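CopC (Methylosinus trichosporium OB3b, PDB 5ICU) binds a copper(II) ion and probably serves as a periplasmic carrier in copper homeostasis. Local coordinates at residues A16-K20 with A65-A69; G27-P32 with P58-T62; Y34-S38 with V48-K52. All coordinates share one frame; numbering follows the deposited sequence.

All three contacts tie together parts of one beta sandwich, but at different depths. Contact 1 lies at the surface, where two loops meet through polar backbone atoms, a serine hydroxyl and bridging waters. Contacts 2 and 3 are partly buried and touch each other: L61 of contact 2 packs on S35 and I37 of contact 3, and T62 and K52 are probably joined by a backbone hydrogen bond. Contact 3 pairs neighbouring strands within one sheet, whereas contact 2 lays a glycine-rich loop against P58-L61, which leads into strand 60-64 of the other. Contacts 1 and 2 lie on opposite sides of the chain's centre, about 23 Å apart between centres, with contact 2 nearer the copper.

Contact 1 of 3, residues A16-K20 with A65-A69; sequences AASPK and APELA
With OG turned anti to the backbone N (chi1 -175°), S18 aims its hydroxyl at the backbone of L68, while a bend at chi2 (66°) folds the E67 carboxylate back over the CB of S18. The amide of L68 donates to S18 OG at 2.8 Å, and the same oxygen lies 3.3 Å from L68 CB, beside the root of the leucine side chain. Water 1 also hydrogen-bonds to S18 OG, at 2.7 Å, and lies within bonding distance of the carbonyls of P19 and P66. E67 reaches the serine backbone through water 2, which donates to E67 OE2 and accepts from S18 N. These two segments are connecting loops of a cupredoxin-like beta sandwich: 16-20 leads from strand 14-15 into strand 21-26, and the loop 65-69 leads from strand 60-64 into strand 71-80. Further along, A65 N donates to K20 O at 3.0 Å, and water 3 bridges K20 O to A65 O. The apolar part is small: L68 crosses P19 at about a right angle, with L68 CD1 4.0 Å from P19 CD, and both side chains rest on F93 of strand 86-95.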
loop_
_atom_site.group_PDB
_atom_site.type_symbol
_atom_site.label_atom_id
_atom_site.label_comp_id
_atom_site.label_asym_id
_atom_site.label_seq_id
_atom_site.Cartn_x
_atom_site.Cartn_y
_atom_site.Cartn_z
ATOM N N ALA A 16 -3.700 12.349 -8.929
ATOM C CA ALA A 16 -4.205 12.803 -10.222
ATOM C C ALA A 16 -4.193 11.734 -11.279
ATOM O O ALA A 16 -4.741 11.932 -12.372
ATOM C CB ALA A 16 -3.356 13.974 -10.669
ATOM N N ALA A 17 -3.513 10.632 -10.999
ATOM C CA ALA A 17 -3.411 9.519 -11.911
ATOM C C ALA A 17 -3.136 8.259 -11.126
ATOM O O ALA A 17 -2.785 8.338 -9.947
ATOM C CB ALA A 17 -2.299 9.758 -12.895
ATOM N N SER A 18 -3.277 7.104 -11.771
ATOM C CA SER A 18 -3.073 5.838 -11.083
ATOM C C SER A 18 -1.629 5.782 -10.565
ATOM O O SER A 18 -0.715 6.049 -11.323
ATOM C CB SER A 18 -3.288 4.689 -12.058
ATOM O OG SER A 18 -3.211 3.459 -11.355
ATOM N N PRO A 19 -1.436 5.416 -9.283
ATOM C CA PRO A 19 -0.059 5.322 -8.753
ATOM C C PRO A 19 0.651 4.104 -9.328
ATOM O O PRO A 19 0.067 3.028 -9.355
ATOM C CB PRO A 19 -0.293 5.171 -7.250
ATOM C CG PRO A 19 -1.587 4.481 -7.148
ATOM C CD PRO A 19 -2.435 5.026 -8.268
ATOM N N LYS A 20 1.896 4.233 -9.728
ATOM C CA LYS A 20 2.617 3.074 -10.248
ATOM C C LYS A 20 2.876 2.045 -9.146
ATOM O O LYS A 20 2.851 0.838 -9.378
ATOM C CB LYS A 20 3.915 3.516 -10.859
ATOM C CG LYS A 20 3.707 4.407 -12.078
ATOM C CD LYS A 20 5.030 4.674 -12.772
ATOM C CE LYS A 20 4.845 5.580 -13.988
ATOM N NZ LYS A 20 5.918 5.415 -15.008
ATOM N N ALA A 65 1.282 -1.597 -8.583
ATOM C CA ALA A 65 -0.161 -1.581 -8.847
ATOM C C ALA A 65 -0.413 -1.747 -10.337
ATOM O O ALA A 65 0.268 -1.143 -11.146
ATOM C CB ALA A 65 -0.782 -0.291 -8.366
ATOM N N PRO A 66 -1.465 -2.459 -10.693
ATOM C CA PRO A 66 -1.971 -2.330 -12.077
ATOM C C PRO A 66 -2.613 -0.977 -12.255
ATOM O O PRO A 66 -2.731 -0.185 -11.323
ATOM C CB PRO A 66 -3.043 -3.415 -12.152
ATOM C CG PRO A 66 -3.582 -3.441 -10.753
ATOM C CD PRO A 66 -2.423 -3.172 -9.822
ATOM N N GLU A 67 -2.986 -0.646 -13.478
ATOM C CA GLU A 67 -3.686 0.557 -13.777
ATOM C C GLU A 67 -4.998 0.592 -13.060
ATOM O O GLU A 67 -5.816 -0.324 -13.243
ATOM C CB GLU A 67 -3.896 0.668 -15.296
ATOM C CG GLU A 67 -4.597 1.931 -15.744
ATOM C CD GLU A 67 -3.815 3.219 -15.518
ATOM O OE1 GLU A 67 -2.614 3.164 -15.244
ATOM O OE2 GLU A 67 -4.401 4.323 -15.704
ATOM N N LEU A 68 -5.163 1.596 -12.216
ATOM C CA LEU A 68 -6.355 1.774 -11.412
ATOM C C LEU A 68 -7.321 2.769 -12.037
ATOM O O LEU A 68 -6.964 3.917 -12.273
ATOM C CB LEU A 68 -5.990 2.260 -10.014
ATOM C CG LEU A 68 -5.044 1.380 -9.171
ATOM C CD1 LEU A 68 -4.922 1.979 -7.802
ATOM C CD2 LEU A 68 -5.508 -0.051 -9.088
ATOM N N ALA A 69 -8.567 2.321 -12.205
ATOM C CA ALA A 69 -9.649 3.163 -12.621
ATOM C C ALA A 69 -9.881 4.289 -11.636
ATOM O O ALA A 69 -9.593 4.162 -10.445
ATOM C CB ALA A 69 -10.904 2.326 -12.778
HETATM O O HOH W 1 -1.002 1.937 -11.606
HETATM O O HOH W 2 -4.290 7.064 -14.493
HETATM O O HOH W 3 2.694 -0.498 -11.578
#

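Contact 2 of 3, residues G27-P32 with P58-T62; sequences GGGVEP and PRELT
From end to end, G27-P32 and P58-L61 run 74° apart, and they come closest at G29 and R59, whose CA atoms are 4.3 Å apart. Here V30 N donates to P58 O at 2.9 Å in a nearly straight bond (169° at the hydrogen). The same oxygen receives a CA-H...O contact from G29 CA at 3.4 Å, so one proline carbonyl engages two successive residues of the loop.

The side chain of R59 lies extended along the glycine run. Its CG packs 3.6 Å from G28 O, its CD and NE pass by G28 CA, and the guanidinium presents one face to the carbonyl of G27. G27 O sits above that face, offset toward the rim, with R59 NH1 3.5 Å away; this is contact over a face, not a hydrogen bond. Further along, apolar groups take over. V30 CG2, set between the backbone N and the carbonyl carbon (chi1 of CG1 -67°), meets L61 CG at 3.7 Å. One methyl of the leucine, L61 CD2, lies 3.8 Å from P32 CB, so L61 touches both V30 and P32. V30 and L61 also pack on V79 of strand 71-80.

The loop passes from one sheet of the sandwich to the other, leaving strand 21-26 and entering strand 36-40, at the end of the cupredoxin-like fold where copper is bound by H1, D83 and H85.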
loop_
_atom_site.group_PDB
_atom_site.type_symbol
_atom_site.label_atom_id
_atom_site.label_comp_id
_atom_site.label_asym_id
_atom_site.label_seq_id
_atom_site.Cartn_x
_atom_site.Cartn_y
_atom_site.Cartn_z
ATOM N N GLY A 27 8.142 1.906 11.252
ATOM C CA GLY A 27 9.009 2.353 12.318
ATOM C C GLY A 27 10.107 1.414 12.732
ATOM O O GLY A 27 10.957 1.780 13.580
ATOM N N GLY A 28 10.110 0.220 12.185
ATOM C CA GLY A 28 11.145 -0.795 12.436
ATOM C C GLY A 28 11.155 -1.689 11.219
ATOM O O GLY A 28 10.372 -1.516 10.254
ATOM N N GLY A 29 12.046 -2.678 11.228
ATOM C CA GLY A 29 12.167 -3.599 10.089
ATOM C C GLY A 29 10.893 -4.414 9.908
ATOM O O GLY A 29 10.203 -4.761 10.859
ATOM N N VAL A 30 10.646 -4.809 8.667
ATOM C CA VAL A 30 9.631 -5.799 8.343
ATOM C C VAL A 30 10.251 -6.830 7.418
ATOM O O VAL A 30 11.230 -6.568 6.744
ATOM C CB VAL A 30 8.394 -5.145 7.697
ATOM C CG1 VAL A 30 7.671 -4.251 8.692
ATOM C CG2 VAL A 30 8.729 -4.375 6.443
ATOM N N GLU A 31 9.638 -8.017 7.392
ATOM C CA GLU A 31 10.142 -9.136 6.615
ATOM C C GLU A 31 9.356 -9.213 5.330
ATOM O O GLU A 31 8.212 -9.648 5.351
ATOM C CB GLU A 31 9.915 -10.388 7.435
ATOM C CG GLU A 31 10.734 -10.543 8.688
ATOM C CD GLU A 31 10.836 -12.045 9.126
ATOM O OE1 GLU A 31 10.359 -12.983 8.417
ATOM O OE2 GLU A 31 11.426 -12.353 10.191
ATOM N N PRO A 32 9.905 -8.809 4.174
ATOM C CA PRO A 32 9.101 -8.779 2.972
ATOM C C PRO A 32 8.442 -10.117 2.569
ATOM O O PRO A 32 7.298 -10.135 2.086
ATOM C CB PRO A 32 10.043 -8.251 1.866
ATOM C CG PRO A 32 11.290 -7.971 2.515
ATOM C CD PRO A 32 11.247 -8.250 3.946
ATOM N N PRO A 58 15.328 -2.118 5.319
ATOM C CA PRO A 58 14.457 -3.096 5.997
ATOM C C PRO A 58 13.099 -2.542 6.429
ATOM O O PRO A 58 12.157 -3.309 6.662
ATOM C CB PRO A 58 15.261 -3.467 7.257
ATOM C CG PRO A 58 16.302 -2.418 7.434
ATOM C CD PRO A 58 16.591 -1.875 6.074
ATOM N N ARG A 59 12.989 -1.219 6.533
ATOM C CA ARG A 59 11.763 -0.602 7.028
ATOM C C ARG A 59 10.765 -0.305 5.914
ATOM O O ARG A 59 9.715 0.269 6.192
ATOM C CB ARG A 59 12.064 0.687 7.787
ATOM C CG ARG A 59 13.012 0.480 8.923
ATOM C CD ARG A 59 13.080 1.692 9.826
ATOM N NE ARG A 59 13.923 1.418 10.954
ATOM C CZ ARG A 59 14.161 2.257 11.954
ATOM N NH1 ARG A 59 13.592 3.465 11.977
ATOM N NH2 ARG A 59 14.964 1.851 12.944
ATOM N N GLU A 60 11.060 -0.650 4.663
ATOM C CA GLU A 60 10.199 -0.262 3.535
ATOM C C GLU A 60 9.641 -1.433 2.784
ATOM O O GLU A 60 10.298 -2.442 2.664
ATOM C CB GLU A 60 10.962 0.671 2.582
ATOM C CG GLU A 60 11.349 1.944 3.303
ATOM C CD GLU A 60 12.097 2.955 2.479
ATOM O OE1 GLU A 60 12.114 2.866 1.233
ATOM O OE2 GLU A 60 12.671 3.880 3.098
ATOM N N LEU A 61 8.437 -1.269 2.260
ATOM C CA LEU A 61 7.851 -2.246 1.346
ATOM C C LEU A 61 7.249 -1.510 0.202
ATOM O O LEU A 61 6.726 -0.391 0.369
ATOM C CB LEU A 61 6.752 -3.076 2.005
ATOM C CG LEU A 61 7.168 -4.037 3.103
ATOM C CD1 LEU A 61 5.925 -4.602 3.706
ATOM C CD2 LEU A 61 8.100 -5.122 2.582
ATOM N N THR A 62 7.204 -2.169 -0.955
ATOM C CA THR A 62 6.443 -1.630 -2.098
ATOM C C THR A 62 5.531 -2.683 -2.714
ATOM O O THR A 62 5.746 -3.908 -2.541
ATOM C CB THR A 62 7.353 -1.050 -3.191
ATOM O OG1 THR A 62 8.143 -2.088 -3.752
ATOM C CG2 THR A 62 8.239 0.073 -2.692
#

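Contact 3 of 3, residues Y34-S38 with V48-K52; sequences YSSIS and VEGAK
E49 OE2 is gripped by two donors: the hydroxyl of S36 at 2.6 Å and water 4 at 2.8 Å, the water also donating to S35 O. The serine bond uses the anti lone pair of OE2, the one turned away from the other carboxylate oxygen. E49 reaches it because its chain bends at chi2 (-80°), swinging the carboxylate along the strand to S36, while E49 CG lies 3.5 Å from S38 OG. An alanine in place of S36 would remove the hydroxyl, and the E49 carboxylate would probably lose its direct tie to the neighbouring strand and be left freer to turn. Behind these side chains runs the backbone of the antiparallel hairpin of strands 36-40 and 46-50, the latter an outermost strand of its sheet in the beta sandwich. I37 and G50 form a hydrogen-bonded pair, with I37 N to G50 O at 2.9 Å and G50 N to I37 O at 2.8 Å. S38 and E49 follow as a non-hydrogen-bonded pair, where S38 CA directs a CA-H...O contact to V48 O. On the face opposite S38 and E49, I37 packs on L61 and L63 of strand 60-64. Past the end of strand 46-50, A51 CB sits 3.3 Å from S35 O.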
loop_
_atom_site.group_PDB
_atom_site.type_symbol
_atom_site.label_atom_id
_atom_site.label_comp_id
_atom_site.label_asym_id
_atom_site.label_seq_id
_atom_site.Cartn_x
_atom_site.Cartn_y
_atom_site.Cartn_z
ATOM N N TYR A 34 7.284 -12.359 4.369
ATOM C CA TYR A 34 6.165 -12.663 5.276
ATOM C C TYR A 34 5.335 -11.420 5.526
ATOM O O TYR A 34 4.699 -11.281 6.560
ATOM C CB TYR A 34 6.684 -13.244 6.594
ATOM C CG TYR A 34 7.292 -14.589 6.439
ATOM C CD1 TYR A 34 6.480 -15.732 6.447
ATOM C CD2 TYR A 34 8.645 -14.769 6.189
ATOM C CE1 TYR A 34 7.020 -16.980 6.299
ATOM C CE2 TYR A 34 9.180 -16.024 5.990
ATOM C CZ TYR A 34 8.365 -17.141 6.072
ATOM O OH TYR A 34 8.892 -18.409 5.944
ATOM N N SER A 35 5.244 -10.552 4.526
ATOM C CA SER A 35 4.401 -9.333 4.614
ATOM C C SER A 35 3.471 -9.278 3.417
ATOM O O SER A 35 3.815 -9.721 2.327
ATOM C CB SER A 35 5.296 -8.102 4.708
ATOM O OG SER A 35 6.011 -8.127 5.937
ATOM N N SER A 36 2.320 -8.659 3.607
ATOM C CA SER A 36 1.274 -8.610 2.602
ATOM C C SER A 36 0.724 -7.185 2.521
ATOM O O SER A 36 0.470 -6.553 3.554
ATOM C CB SER A 36 0.147 -9.546 2.966
ATOM O OG SER A 36 -0.910 -9.496 2.029
ATOM N N ILE A 37 0.558 -6.689 1.292
ATOM C CA ILE A 37 -0.135 -5.442 1.010
ATOM C C ILE A 37 -1.185 -5.815 -0.026
ATOM O O ILE A 37 -0.883 -6.509 -1.000
ATOM C CB ILE A 37 0.799 -4.349 0.439
ATOM C CG1 ILE A 37 2.043 -4.173 1.301
ATOM C CG2 ILE A 37 0.033 -3.043 0.305
ATOM C CD1 ILE A 37 3.124 -3.325 0.677
ATOM N N SER A 38 -2.378 -5.267 0.158
ATOM C CA SER A 38 -3.469 -5.478 -0.788
ATOM C C SER A 38 -4.114 -4.154 -1.143
ATOM O O SER A 38 -4.222 -3.264 -0.314
ATOM C CB SER A 38 -4.585 -6.344 -0.201
ATOM O OG SER A 38 -4.092 -7.616 0.170
ATOM N N VAL A 48 -5.166 -6.351 -6.218
ATOM C CA VAL A 48 -3.828 -6.933 -6.269
ATOM C C VAL A 48 -3.337 -7.128 -4.850
ATOM O O VAL A 48 -3.743 -6.382 -3.960
ATOM C CB VAL A 48 -2.834 -6.022 -7.078
ATOM C CG1 VAL A 48 -2.659 -4.667 -6.468
ATOM C CG2 VAL A 48 -1.502 -6.738 -7.275
ATOM N N GLU A 49 -2.532 -8.150 -4.657
ATOM C CA GLU A 49 -1.841 -8.402 -3.384
ATOM C C GLU A 49 -0.384 -8.676 -3.665
ATOM O O GLU A 49 -0.036 -9.274 -4.678
ATOM C CB GLU A 49 -2.468 -9.616 -2.657
ATOM C CG GLU A 49 -1.906 -9.872 -1.261
ATOM C CD GLU A 49 -0.571 -10.605 -1.197
ATOM O OE1 GLU A 49 -0.171 -11.309 -2.157
ATOM O OE2 GLU A 49 0.156 -10.447 -0.187
ATOM N N GLY A 50 0.474 -8.253 -2.757
ATOM C CA GLY A 50 1.882 -8.655 -2.793
ATOM C C GLY A 50 2.730 -7.814 -1.885
ATOM O O GLY A 50 2.185 -7.126 -1.011
ATOM N N ALA A 51 4.054 -7.872 -2.029
ATOM C CA ALA A 51 4.988 -7.055 -1.251
ATOM C C ALA A 51 6.388 -7.328 -1.729
ATOM O O ALA A 51 6.765 -8.480 -1.958
ATOM C CB ALA A 51 4.887 -7.359 0.243
ATOM N N LYS A 52 7.160 -6.262 -1.916
ATOM C CA LYS A 52 8.590 -6.474 -2.168
ATOM C C LYS A 52 9.388 -5.501 -1.345
ATOM O O LYS A 52 8.865 -4.499 -0.858
ATOM C CB LYS A 52 8.948 -6.461 -3.648
ATOM C CG LYS A 52 8.713 -5.217 -4.360
ATOM C CD LYS A 52 9.281 -5.284 -5.788
ATOM C CE LYS A 52 8.471 -6.153 -6.732
ATOM N NZ LYS A 52 9.219 -6.375 -8.024
HETATM O O HOH W 4 2.419 -11.769 0.659
#